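Side-chain contacts in interferon-inducible protein AIM2 (Mus musculus, PDB 4JBM), which senses double-stranded DNA in the cytosol through its HIN domain and triggers inflammasome assembly, leading to pyroptosis: residues V8-N13 against R93-P98; H28-T33 against F37-V42; V128-H133 against S180-I185. All coordinates share one frame; numbering follows the deposited sequence.

Contact 1. Residues V8-N13 against R93-P98; sequences VLKAIN and RARETP. With nucleotides of chain D; nucleotides of chain C.
T97 OG1 is held by two partners: it donates to OP1 of DG2 of chain D at 2.7 Å and takes a hydrogen bond from the backbone N of L115. The same phosphate is caught a second time, for T97 N reaches OP2 of DG2 of chain D at 2.8 Å, almost straight at 176°. A threonine suits the place because its hydroxyl, lying beside the backbone N (chi1 -62°), can serve the phosphate together with that N-H. R93 grips the other DNA strand. Its NE and NH2 converge on OP2 of DG8 of chain C, at 2.9 Å and 2.8 Å, which sits at the guanidinium edge, near its plane; both bonds are bent, as two N-H groups sharing one oxygen must be.

An apolar touch and a longer arginine-lysine crossing join the two protein segments. L9 CD2 rests on A94 CB at 3.6 Å, and the small alanine lets the helix end come close to the strand. R95 folds back through bends at chi2 and chi3, swinging its guanidinium towards the strand. There K10 crosses it at about a right angle: K10 CB lies above one guanidinium face, offset toward its rim, while K10 CD is 3.9 Å from R95 NE. R95 NH2 approaches O5' of DG1 of chain D at 3.6 Å, too long for a hydrogen bond.

L9 and K10 both pair with T30 in a classic beta bulge on strand 4-16. Opposite it, helix 88-95 gives way to loop at E96. Backbone N-H, hydroxyl and arginine all bind phosphates rather than bases, as expected of a HIN domain that binds double-stranded DNA electrostatically.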
loop_
_atom_site.group_PDB
_atom_site.type_symbol
_atom_site.label_atom_id
_atom_site.label_comp_id
_atom_site.label_asym_id
_atom_site.label_seq_id
_atom_site.Cartn_x
_atom_site.Cartn_y
_atom_site.Cartn_z
ATOM N N VAL A 8 -10.092 9.267 -7.885
ATOM C CA VAL A 8 -9.148 8.149 -7.860
ATOM C C VAL A 8 -7.780 8.578 -8.388
ATOM O O VAL A 8 -7.669 9.151 -9.471
ATOM C CB VAL A 8 -9.666 6.921 -8.641
ATOM C CG1 VAL A 8 -8.665 5.774 -8.542
ATOM C CG2 VAL A 8 -11.008 6.486 -8.101
ATOM N N LEU A 9 -6.749 8.292 -7.599
ATOM C CA LEU A 9 -5.371 8.694 -7.877
ATOM C C LEU A 9 -4.510 7.541 -8.383
ATOM O O LEU A 9 -3.645 7.738 -9.235
ATOM C CB LEU A 9 -4.730 9.266 -6.609
ATOM C CG LEU A 9 -4.791 10.772 -6.337
ATOM C CD1 LEU A 9 -6.106 11.366 -6.751
ATOM C CD2 LEU A 9 -4.548 11.022 -4.864
ATOM N N LYS A 10 -4.736 6.345 -7.838
ATOM C CA LYS A 10 -3.979 5.150 -8.222
ATOM C C LYS A 10 -4.822 3.908 -7.952
ATOM O O LYS A 10 -5.622 3.896 -7.016
ATOM C CB LYS A 10 -2.672 5.084 -7.427
ATOM C CG LYS A 10 -1.705 3.968 -7.812
ATOM C CD LYS A 10 -0.568 3.841 -6.784
ATOM C CE LYS A 10 0.494 2.847 -7.230
ATOM N NZ LYS A 10 0.005 1.453 -7.136
ATOM N N ALA A 11 -4.650 2.872 -8.770
ATOM C CA ALA A 11 -5.326 1.589 -8.556
ATOM C C ALA A 11 -4.591 0.473 -9.292
ATOM O O ALA A 11 -4.356 0.573 -10.498
ATOM C CB ALA A 11 -6.785 1.660 -9.011
ATOM N N ILE A 12 -4.212 -0.575 -8.563
ATOM C CA ILE A 12 -3.574 -1.733 -9.181
ATOM C C ILE A 12 -4.618 -2.726 -9.695
ATOM O O ILE A 12 -5.746 -2.762 -9.198
ATOM C CB ILE A 12 -2.628 -2.456 -8.207
ATOM C CG1 ILE A 12 -3.421 -3.172 -7.113
ATOM C CG2 ILE A 12 -1.622 -1.475 -7.621
ATOM C CD1 ILE A 12 -2.547 -3.870 -6.076
ATOM N N ASN A 13 -4.242 -3.526 -10.692
ATOM C CA ASN A 13 -5.126 -4.585 -11.167
ATOM C C ASN A 13 -5.271 -5.674 -10.106
ATOM O O ASN A 13 -4.299 -6.014 -9.423
ATOM C CB ASN A 13 -4.622 -5.177 -12.488
ATOM C CG ASN A 13 -4.853 -4.251 -13.670
ATOM O OD1 ASN A 13 -5.990 -4.030 -14.093
ATOM N ND2 ASN A 13 -3.769 -3.719 -14.221
ATOM N N ARG A 93 1.616 13.898 -1.962
ATOM C CA ARG A 93 1.804 13.163 -0.707
ATOM C C ARG A 93 1.171 11.776 -0.767
ATOM O O ARG A 93 1.707 10.823 -0.209
ATOM C CB ARG A 93 1.304 13.966 0.502
ATOM C CG ARG A 93 2.398 14.915 1.031
ATOM C CD ARG A 93 2.049 15.710 2.287
ATOM N NE ARG A 93 0.975 16.677 2.099
ATOM C CZ ARG A 93 -0.286 16.470 2.460
ATOM N NH1 ARG A 93 -0.628 15.340 3.061
ATOM N NH2 ARG A 93 -1.201 17.408 2.249
ATOM N N ALA A 94 0.057 11.670 -1.489
ATOM C CA ALA A 94 -0.661 10.411 -1.622
ATOM C C ALA A 94 0.213 9.385 -2.292
ATOM O O ALA A 94 0.132 8.182 -1.990
ATOM C CB ALA A 94 -1.924 10.604 -2.428
ATOM N N ARG A 95 1.032 9.867 -3.221
ATOM C CA ARG A 95 1.869 8.982 -4.017
ATOM C C ARG A 95 3.267 8.755 -3.460
ATOM O O ARG A 95 3.959 7.830 -3.885
ATOM C CB ARG A 95 1.978 9.512 -5.453
ATOM C CG ARG A 95 0.654 9.577 -6.217
ATOM C CD ARG A 95 0.102 8.185 -6.506
ATOM N NE ARG A 95 0.948 7.403 -7.417
ATOM C CZ ARG A 95 0.866 7.448 -8.747
ATOM N NH1 ARG A 95 -0.014 8.247 -9.340
ATOM N NH2 ARG A 95 1.663 6.696 -9.492
ATOM N N GLU A 96 3.697 9.577 -2.507
ATOM C CA GLU A 96 5.097 9.495 -2.102
ATOM C C GLU A 96 5.331 8.425 -1.027
ATOM O O GLU A 96 4.426 8.059 -0.273
ATOM C CB GLU A 96 5.623 10.869 -1.666
ATOM C CG GLU A 96 5.141 11.349 -0.309
ATOM C CD GLU A 96 5.592 12.768 -0.027
ATOM O OE1 GLU A 96 6.154 13.401 -0.947
ATOM O OE2 GLU A 96 5.377 13.257 1.104
ATOM N N THR A 97 6.542 7.881 -1.031
ATOM C CA THR A 97 6.976 6.881 -0.067
ATOM C C THR A 97 7.373 7.568 1.238
ATOM O O THR A 97 8.285 8.394 1.252
ATOM C CB THR A 97 8.187 6.115 -0.598
ATOM O OG1 THR A 97 7.829 5.426 -1.809
ATOM C CG2 THR A 97 8.702 5.124 0.456
ATOM N N PRO A 98 6.695 7.224 2.340
ATOM C CA PRO A 98 6.957 7.886 3.624
ATOM C C PRO A 98 8.395 7.638 4.096
ATOM O O PRO A 98 8.966 6.593 3.783
ATOM C CB PRO A 98 5.960 7.205 4.574
ATOM C CG PRO A 98 4.876 6.638 3.677
ATOM C CD PRO A 98 5.615 6.223 2.438
ATOM P P DG D 2 9.090 7.982 -3.972
ATOM O OP1 DG D 2 9.478 6.597 -3.617
ATOM O OP2 DG D 2 8.345 8.845 -3.016
ATOM O "O5'" DG D 2 10.432 8.760 -4.343
ATOM C "C5'" DG D 2 11.303 8.194 -5.301
ATOM C "C4'" DG D 2 12.586 8.996 -5.361
ATOM O "O4'" DG D 2 12.339 10.223 -6.081
ATOM C "C3'" DG D 2 13.178 9.403 -4.023
ATOM O "O3'" DG D 2 14.590 9.288 -4.155
ATOM C "C2'" DG D 2 12.676 10.831 -3.804
ATOM C "C1'" DG D 2 12.593 11.337 -5.242
ATOM N N9 DG D 2 11.539 12.311 -5.534
ATOM C C8 DG D 2 10.196 12.237 -5.256
ATOM N N7 DG D 2 9.518 13.277 -5.669
ATOM C C5 DG D 2 10.483 14.098 -6.270
ATOM C C6 DG D 2 10.366 15.377 -6.893
ATOM O O6 DG D 2 9.345 16.050 -7.050
ATOM N N1 DG D 2 11.584 15.866 -7.369
ATOM C C2 DG D 2 12.766 15.195 -7.212
ATOM N N2 DG D 2 13.813 15.834 -7.721
ATOM N N3 DG D 2 12.910 14.002 -6.636
ATOM C C4 DG D 2 11.726 13.515 -6.183
ATOM P P DG C 8 0.316 20.989 2.241
ATOM O OP1 DG C 8 -1.043 21.583 2.208
ATOM O OP2 DG C 8 0.533 19.562 1.897
ATOM O "O5'" DG C 8 1.281 21.866 1.317
ATOM C "C5'" DG C 8 1.405 23.267 1.636
ATOM C "C4'" DG C 8 2.444 23.874 0.721
ATOM O "O4'" DG C 8 3.785 23.512 1.124
ATOM C "C3'" DG C 8 2.275 23.437 -0.732
ATOM O "O3'" DG C 8 2.277 24.574 -1.558
ATOM C "C2'" DG C 8 3.459 22.516 -1.003
ATOM C "C1'" DG C 8 4.488 23.039 -0.008
ATOM N N9 DG C 8 5.400 22.000 0.441
ATOM C C8 DG C 8 5.095 20.735 0.886
ATOM N N7 DG C 8 6.138 20.015 1.207
ATOM C C5 DG C 8 7.210 20.855 0.946
ATOM C C6 DG C 8 8.588 20.618 1.105
ATOM O O6 DG C 8 9.161 19.599 1.540
ATOM N N1 DG C 8 9.317 21.740 0.719
ATOM C C2 DG C 8 8.779 22.922 0.260
ATOM N N2 DG C 8 9.660 23.883 -0.044
ATOM N N3 DG C 8 7.482 23.151 0.102
ATOM C C4 DG C 8 6.766 22.076 0.470
ATOM O "O5'" DG D 1 4.830 8.093 -8.607
ATOM C "C5'" DG D 1 5.146 8.460 -7.271
ATOM C "C4'" DG D 1 6.614 8.220 -6.997
ATOM O "O4'" DG D 1 7.412 9.036 -7.890
ATOM C "C3'" DG D 1 7.101 8.574 -5.605
ATOM O "O3'" DG D 1 8.304 7.877 -5.375
ATOM C "C2'" DG D 1 7.348 10.068 -5.768
ATOM C "C1'" DG D 1 7.995 10.111 -7.153
ATOM N N9 DG D 1 7.772 11.380 -7.868
ATOM C C8 DG D 1 6.601 12.086 -8.002
ATOM N N7 DG D 1 6.712 13.190 -8.704
ATOM C C5 DG D 1 8.053 13.233 -9.043
ATOM C C6 DG D 1 8.785 14.189 -9.789
ATOM O O6 DG D 1 8.358 15.207 -10.319
ATOM N N1 DG D 1 10.139 13.876 -9.904
ATOM C C2 DG D 1 10.689 12.740 -9.362
ATOM N N2 DG D 1 11.999 12.571 -9.564
ATOM N N3 DG D 1 10.013 11.836 -8.662
ATOM C C4 DG D 1 8.709 12.132 -8.541
HETATM O O HOH W 1 -1.357 10.295 -9.563
#

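Contact 2. Residues H28-T33 against F37-V42; sequences HATVAT and FFFVKV
Four backbone hydrogen bonds tie H28-T33 to F37-V42 as an antiparallel ladder. A29 and V40 form one hydrogen-bonded pair, with A29 N to V40 O at 2.9 Å and V40 N to A29 O at 2.8 Å; V31 and F38 form the other. The V31 N to F38 O bond is nearly straight, at 172°. Pairs H28-K41, T30-F39 and A32-F37 are non-hydrogen-bonded, and CA-H...O contacts add to the ladder, such as H28 CA to V40 O.

Apolar packing occupies the face carrying A29, V31, F38 and V40. V31 CG2 stands over the F38 ring in a CH-pi contact, 3.8 Å from its centroid. F38 attains this because CG lies between the backbone N and the carbonyl carbon (chi1 49°), which turns the ring back over the neighbouring strand. V31 CG2 also meets V40 CG1 at 3.7 Å, and A29 CB fits against V40 CG2. The small A29 and branched V31 and V40 suit this face, where methyl meets methyl.

On the other face, T30 and F39 run side by side. T30 OG1 lies in the plane of the F39 ring at its edge, 3.3 Å from F39 CD1. H28 and K41 also point the same way, and H28 NE2 touches the aliphatic K41 CG at 3.8 Å.

The hairpin lies between strand 4-16, which pairs with strand 25-32, and strand 69-71, which pairs with strand 37-42. Helix 88-95 packs over T30 and F37 through A94, while L4, V6 and M69 pack around F38.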
loop_
_atom_site.group_PDB
_atom_site.type_symbol
_atom_site.label_atom_id
_atom_site.label_comp_id
_atom_site.label_asym_id
_atom_site.label_seq_id
_atom_site.Cartn_x
_atom_site.Cartn_y
_atom_site.Cartn_z
ATOM N N HIS A 28 -6.160 -2.819 -4.374
ATOM C CA HIS A 28 -5.893 -1.630 -3.588
ATOM C C HIS A 28 -5.852 -0.395 -4.476
ATOM O O HIS A 28 -5.395 -0.445 -5.622
ATOM C CB HIS A 28 -4.571 -1.787 -2.845
ATOM C CG HIS A 28 -4.615 -2.826 -1.774
ATOM N ND1 HIS A 28 -4.271 -4.142 -1.994
ATOM C CD2 HIS A 28 -4.991 -2.745 -0.476
ATOM C CE1 HIS A 28 -4.416 -4.824 -0.873
ATOM N NE2 HIS A 28 -4.851 -4.003 0.064
ATOM N N ALA A 29 -6.313 0.722 -3.925
ATOM C CA ALA A 29 -6.344 1.972 -4.657
ATOM C C ALA A 29 -6.021 3.126 -3.724
ATOM O O ALA A 29 -6.039 2.973 -2.509
ATOM C CB ALA A 29 -7.706 2.173 -5.315
ATOM N N THR A 30 -5.684 4.274 -4.294
ATOM C CA THR A 30 -5.529 5.491 -3.503
ATOM C C THR A 30 -6.520 6.496 -4.034
ATOM O O THR A 30 -6.618 6.693 -5.245
ATOM C CB THR A 30 -4.119 6.074 -3.614
ATOM O OG1 THR A 30 -3.168 5.099 -3.180
ATOM C CG2 THR A 30 -3.979 7.324 -2.748
ATOM N N VAL A 31 -7.293 7.101 -3.146
ATOM C CA VAL A 31 -8.263 8.093 -3.589
ATOM C C VAL A 31 -8.081 9.342 -2.742
ATOM O O VAL A 31 -7.391 9.306 -1.723
ATOM C CB VAL A 31 -9.708 7.561 -3.497
ATOM C CG1 VAL A 31 -9.861 6.269 -4.286
ATOM C CG2 VAL A 31 -10.096 7.357 -2.052
ATOM N N ALA A 32 -8.681 10.445 -3.162
ATOM C CA ALA A 32 -8.481 11.708 -2.464
ATOM C C ALA A 32 -9.699 12.598 -2.533
ATOM O O ALA A 32 -10.433 12.604 -3.517
ATOM C CB ALA A 32 -7.271 12.441 -3.025
ATOM N N THR A 33 -9.899 13.368 -1.474
ATOM C CA THR A 33 -10.870 14.443 -1.506
ATOM C C THR A 33 -10.089 15.715 -1.763
ATOM O O THR A 33 -8.914 15.661 -2.125
ATOM C CB THR A 33 -11.639 14.555 -0.184
ATOM O OG1 THR A 33 -10.720 14.703 0.907
ATOM C CG2 THR A 33 -12.464 13.313 0.036
ATOM N N PHE A 37 -5.927 12.456 1.224
ATOM C CA PHE A 37 -6.033 11.202 0.498
ATOM C C PHE A 37 -6.149 10.060 1.512
ATOM O O PHE A 37 -5.779 10.196 2.680
ATOM C CB PHE A 37 -4.782 10.965 -0.346
ATOM C CG PHE A 37 -3.543 10.757 0.477
ATOM C CD1 PHE A 37 -2.800 11.842 0.925
ATOM C CD2 PHE A 37 -3.138 9.476 0.839
ATOM C CE1 PHE A 37 -1.669 11.655 1.706
ATOM C CE2 PHE A 37 -2.010 9.280 1.623
ATOM C CZ PHE A 37 -1.272 10.366 2.055
ATOM N N PHE A 38 -6.657 8.926 1.057
ATOM C CA PHE A 38 -6.563 7.703 1.839
ATOM C C PHE A 38 -6.500 6.519 0.893
ATOM O O PHE A 38 -6.856 6.632 -0.287
ATOM C CB PHE A 38 -7.712 7.578 2.850
ATOM C CG PHE A 38 -9.068 7.814 2.262
ATOM C CD1 PHE A 38 -9.798 6.766 1.722
ATOM C CD2 PHE A 38 -9.613 9.088 2.241
ATOM C CE1 PHE A 38 -11.052 6.985 1.184
ATOM C CE2 PHE A 38 -10.863 9.315 1.702
ATOM C CZ PHE A 38 -11.581 8.262 1.169
ATOM N N PHE A 39 -6.024 5.393 1.409
ATOM C CA PHE A 39 -5.942 4.168 0.628
ATOM C C PHE A 39 -7.225 3.398 0.833
ATOM O O PHE A 39 -7.846 3.482 1.896
ATOM C CB PHE A 39 -4.715 3.359 1.058
ATOM C CG PHE A 39 -3.480 4.199 1.192
ATOM C CD1 PHE A 39 -2.857 4.720 0.062
ATOM C CD2 PHE A 39 -2.965 4.507 2.444
ATOM C CE1 PHE A 39 -1.725 5.521 0.176
ATOM C CE2 PHE A 39 -1.831 5.307 2.573
ATOM C CZ PHE A 39 -1.211 5.814 1.435
ATOM N N VAL A 40 -7.669 2.710 -0.210
ATOM C CA VAL A 40 -8.868 1.902 -0.117
ATOM C C VAL A 40 -8.565 0.457 -0.506
ATOM O O VAL A 40 -7.913 0.187 -1.523
ATOM C CB VAL A 40 -10.057 2.501 -0.930
ATOM C CG1 VAL A 40 -10.256 3.967 -0.581
ATOM C CG2 VAL A 40 -9.814 2.372 -2.417
ATOM N N LYS A 41 -8.988 -0.461 0.358
ATOM C CA LYS A 41 -8.960 -1.885 0.061
ATOM C C LYS A 41 -10.330 -2.264 -0.433
ATOM O O LYS A 41 -11.306 -2.210 0.324
ATOM C CB LYS A 41 -8.648 -2.699 1.324
ATOM C CG LYS A 41 -8.545 -4.214 1.086
ATOM C CD LYS A 41 -7.974 -4.947 2.294
ATOM C CE LYS A 41 -8.935 -4.933 3.475
ATOM N NZ LYS A 41 -8.397 -5.681 4.649
ATOM N N VAL A 42 -10.432 -2.624 -1.693
ATOM C CA VAL A 42 -11.726 -3.020 -2.165
ATOM C C VAL A 42 -11.833 -4.541 -2.256
ATOM O O VAL A 42 -11.258 -5.176 -3.119
ATOM C CB VAL A 42 -12.091 -2.316 -3.478
ATOM C CG1 VAL A 42 -11.417 -2.967 -4.667
ATOM C CG2 VAL A 42 -13.591 -2.308 -3.653
#

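Contact 3. Residues V128-H133 against S180-I185; sequences VLYGIH and SFFKVI
The two strands are not paired: even the nearest CA atoms, those of Y130 and V184, stand 11.2 Å apart, so the gap is bridged by side chains alone. Y130 and F182 do this, their long aromatic side chains reaching out from opposite directions until the CZ corner of F182 lies against the CE2-CZ-OH side of Y130.

The closest approach is between Y130 CZ and F182 CZ, at 3.6 Å. F182 CZ also lies 3.7 Å from Y130 CE2, and Y130 OH comes within 3.8 Å of F182 CE2. With centroids 5.2 Å apart and planes inclined at 34°, the rings meet obliquely. With no hydrogen bond between them, the pair is probably held by dispersion and fit. F182 has its CG anti to the backbone N (chi1 174°), which extends the ring away from its strand and into the gap. Y130 instead has its CG beside the backbone N, and one face of its ring is covered near the rim by V128 CG1, 3.4 Å above the plane; V128, two residues earlier on the same strand, probably limits how the ring can turn. Aromatic residues suit both positions, since they can span so wide a separation with rigid apolar surface.

The pair belongs to the second OB-fold unit of the HIN domain. Strand 127-134 runs antiparallel between strands 111-123 and 137-144, and Y130 packs against V143 of the latter. Strand 181-185 pairs with strand 157-160, where I158 supports F182, while T150 from a loop also packs on F182.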
loop_
_atom_site.group_PDB
_atom_site.type_symbol
_atom_site.label_atom_id
_atom_site.label_comp_id
_atom_site.label_asym_id
_atom_site.label_seq_id
_atom_site.Cartn_x
_atom_site.Cartn_y
_atom_site.Cartn_z
ATOM N N VAL A 128 11.014 -13.667 5.997
ATOM C CA VAL A 128 12.180 -12.916 5.569
ATOM C C VAL A 128 12.133 -11.523 6.177
ATOM O O VAL A 128 11.094 -10.853 6.147
ATOM C CB VAL A 128 12.281 -12.835 4.032
ATOM C CG1 VAL A 128 13.609 -12.242 3.614
ATOM C CG2 VAL A 128 12.105 -14.214 3.412
ATOM N N LEU A 129 13.254 -11.101 6.749
ATOM C CA LEU A 129 13.342 -9.783 7.359
ATOM C C LEU A 129 14.230 -8.923 6.479
ATOM O O LEU A 129 15.363 -9.295 6.172
ATOM C CB LEU A 129 13.913 -9.859 8.775
ATOM C CG LEU A 129 13.451 -8.738 9.708
ATOM C CD1 LEU A 129 11.939 -8.794 9.876
ATOM C CD2 LEU A 129 14.138 -8.797 11.060
ATOM N N TYR A 130 13.710 -7.774 6.066
ATOM C CA TYR A 130 14.456 -6.905 5.175
ATOM C C TYR A 130 14.880 -5.658 5.926
ATOM O O TYR A 130 14.045 -4.885 6.390
ATOM C CB TYR A 130 13.598 -6.526 3.969
ATOM C CG TYR A 130 13.247 -7.693 3.061
ATOM C CD1 TYR A 130 14.085 -8.062 2.014
ATOM C CD2 TYR A 130 12.068 -8.407 3.232
ATOM C CE1 TYR A 130 13.763 -9.115 1.172
ATOM C CE2 TYR A 130 11.737 -9.459 2.396
ATOM C CZ TYR A 130 12.586 -9.810 1.370
ATOM O OH TYR A 130 12.260 -10.858 0.538
ATOM N N GLY A 131 16.189 -5.464 6.055
ATOM C CA GLY A 131 16.685 -4.233 6.631
ATOM C C GLY A 131 16.546 -3.186 5.546
ATOM O O GLY A 131 17.161 -3.295 4.493
ATOM N N ILE A 132 15.711 -2.186 5.786
ATOM C CA ILE A 132 15.530 -1.117 4.829
ATOM C C ILE A 132 16.067 0.174 5.416
ATOM O O ILE A 132 16.162 0.310 6.646
ATOM C CB ILE A 132 14.052 -0.925 4.417
ATOM C CG1 ILE A 132 13.211 -0.447 5.600
ATOM C CG2 ILE A 132 13.485 -2.198 3.828
ATOM C CD1 ILE A 132 11.787 -0.000 5.211
ATOM N N HIS A 133 16.423 1.112 4.537
ATOM C CA HIS A 133 17.031 2.359 4.997
ATOM C C HIS A 133 16.770 3.570 4.109
ATOM O O HIS A 133 16.599 3.455 2.887
ATOM C CB HIS A 133 18.545 2.177 5.174
ATOM C CG HIS A 133 19.300 2.097 3.884
ATOM N ND1 HIS A 133 19.350 0.952 3.124
ATOM C CD2 HIS A 133 20.026 3.027 3.215
ATOM C CE1 HIS A 133 20.080 1.172 2.045
ATOM N NE2 HIS A 133 20.497 2.422 2.073
ATOM N N SER A 180 -1.383 -8.150 1.545
ATOM C CA SER A 180 -0.304 -7.268 1.118
ATOM C C SER A 180 0.204 -7.717 -0.244
ATOM O O SER A 180 0.075 -8.884 -0.612
ATOM C CB SER A 180 0.849 -7.264 2.128
ATOM O OG SER A 180 0.386 -6.918 3.417
ATOM N N PHE A 181 0.770 -6.785 -0.995
ATOM C CA PHE A 181 1.493 -7.113 -2.208
ATOM C C PHE A 181 2.963 -6.758 -1.968
ATOM O O PHE A 181 3.269 -5.738 -1.345
ATOM C CB PHE A 181 0.933 -6.328 -3.392
ATOM C CG PHE A 181 1.284 -6.916 -4.723
ATOM C CD1 PHE A 181 2.527 -6.691 -5.290
ATOM C CD2 PHE A 181 0.363 -7.677 -5.413
ATOM C CE1 PHE A 181 2.849 -7.221 -6.521
ATOM C CE2 PHE A 181 0.676 -8.217 -6.640
ATOM C CZ PHE A 181 1.923 -7.987 -7.197
ATOM N N PHE A 182 3.872 -7.580 -2.478
ATOM C CA PHE A 182 5.294 -7.351 -2.286
ATOM C C PHE A 182 5.996 -7.612 -3.602
ATOM O O PHE A 182 5.697 -8.595 -4.275
ATOM C CB PHE A 182 5.833 -8.290 -1.203
ATOM C CG PHE A 182 7.327 -8.238 -1.022
ATOM C CD1 PHE A 182 7.893 -7.300 -0.181
ATOM C CD2 PHE A 182 8.156 -9.144 -1.668
ATOM C CE1 PHE A 182 9.259 -7.251 0.005
ATOM C CE2 PHE A 182 9.528 -9.099 -1.488
ATOM C CZ PHE A 182 10.078 -8.152 -0.648
ATOM N N LYS A 183 6.923 -6.734 -3.974
ATOM C CA LYS A 183 7.679 -6.925 -5.211
ATOM C C LYS A 183 9.142 -6.534 -5.048
ATOM O O LYS A 183 9.460 -5.549 -4.401
ATOM C CB LYS A 183 7.060 -6.117 -6.355
ATOM C CG LYS A 183 7.681 -6.412 -7.716
ATOM C CD LYS A 183 6.951 -5.713 -8.857
ATOM C CE LYS A 183 7.304 -6.355 -10.193
ATOM N NZ LYS A 183 6.168 -6.316 -11.152
ATOM N N VAL A 184 10.037 -7.302 -5.655
ATOM C CA VAL A 184 11.450 -6.960 -5.613
ATOM C C VAL A 184 11.811 -6.200 -6.880
ATOM O O VAL A 184 11.568 -6.679 -7.995
ATOM C CB VAL A 184 12.352 -8.206 -5.467
ATOM C CG1 VAL A 184 13.790 -7.860 -5.807
ATOM C CG2 VAL A 184 12.262 -8.759 -4.060
ATOM N N ILE A 185 12.381 -5.009 -6.699
ATOM C CA ILE A 185 12.831 -4.187 -7.813
ATOM C C ILE A 185 14.347 -4.258 -7.837
ATOM O O ILE A 185 15.014 -3.701 -6.969
ATOM C CB ILE A 185 12.395 -2.713 -7.666
ATOM C CG1 ILE A 185 10.905 -2.621 -7.314
ATOM C CG2 ILE A 185 12.683 -1.949 -8.949
ATOM C CD1 ILE A 185 9.976 -3.003 -8.455
#

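Contacts 1 and 2 form one neighbourhood, their centres about 8 Å apart. They share a sheet, and probable backbone hydrogen bonds from L9 N to T30 O and from T30 N to K10 O join them. Along the chain contact 2 is nested inside the loop closed by contact 1. Contact 3 follows both in sequence and lies in the other sheet, with its centre about 18 Å from that of contact 1 and 22 Å from that of contact 2, on the opposite side of the chain's centre from the latter. Contacts 2 and 3 lie one in each of the two OB-fold halves, while the 93-98 segment of contact 1, between them in sequence, meets the DNA backbone directly.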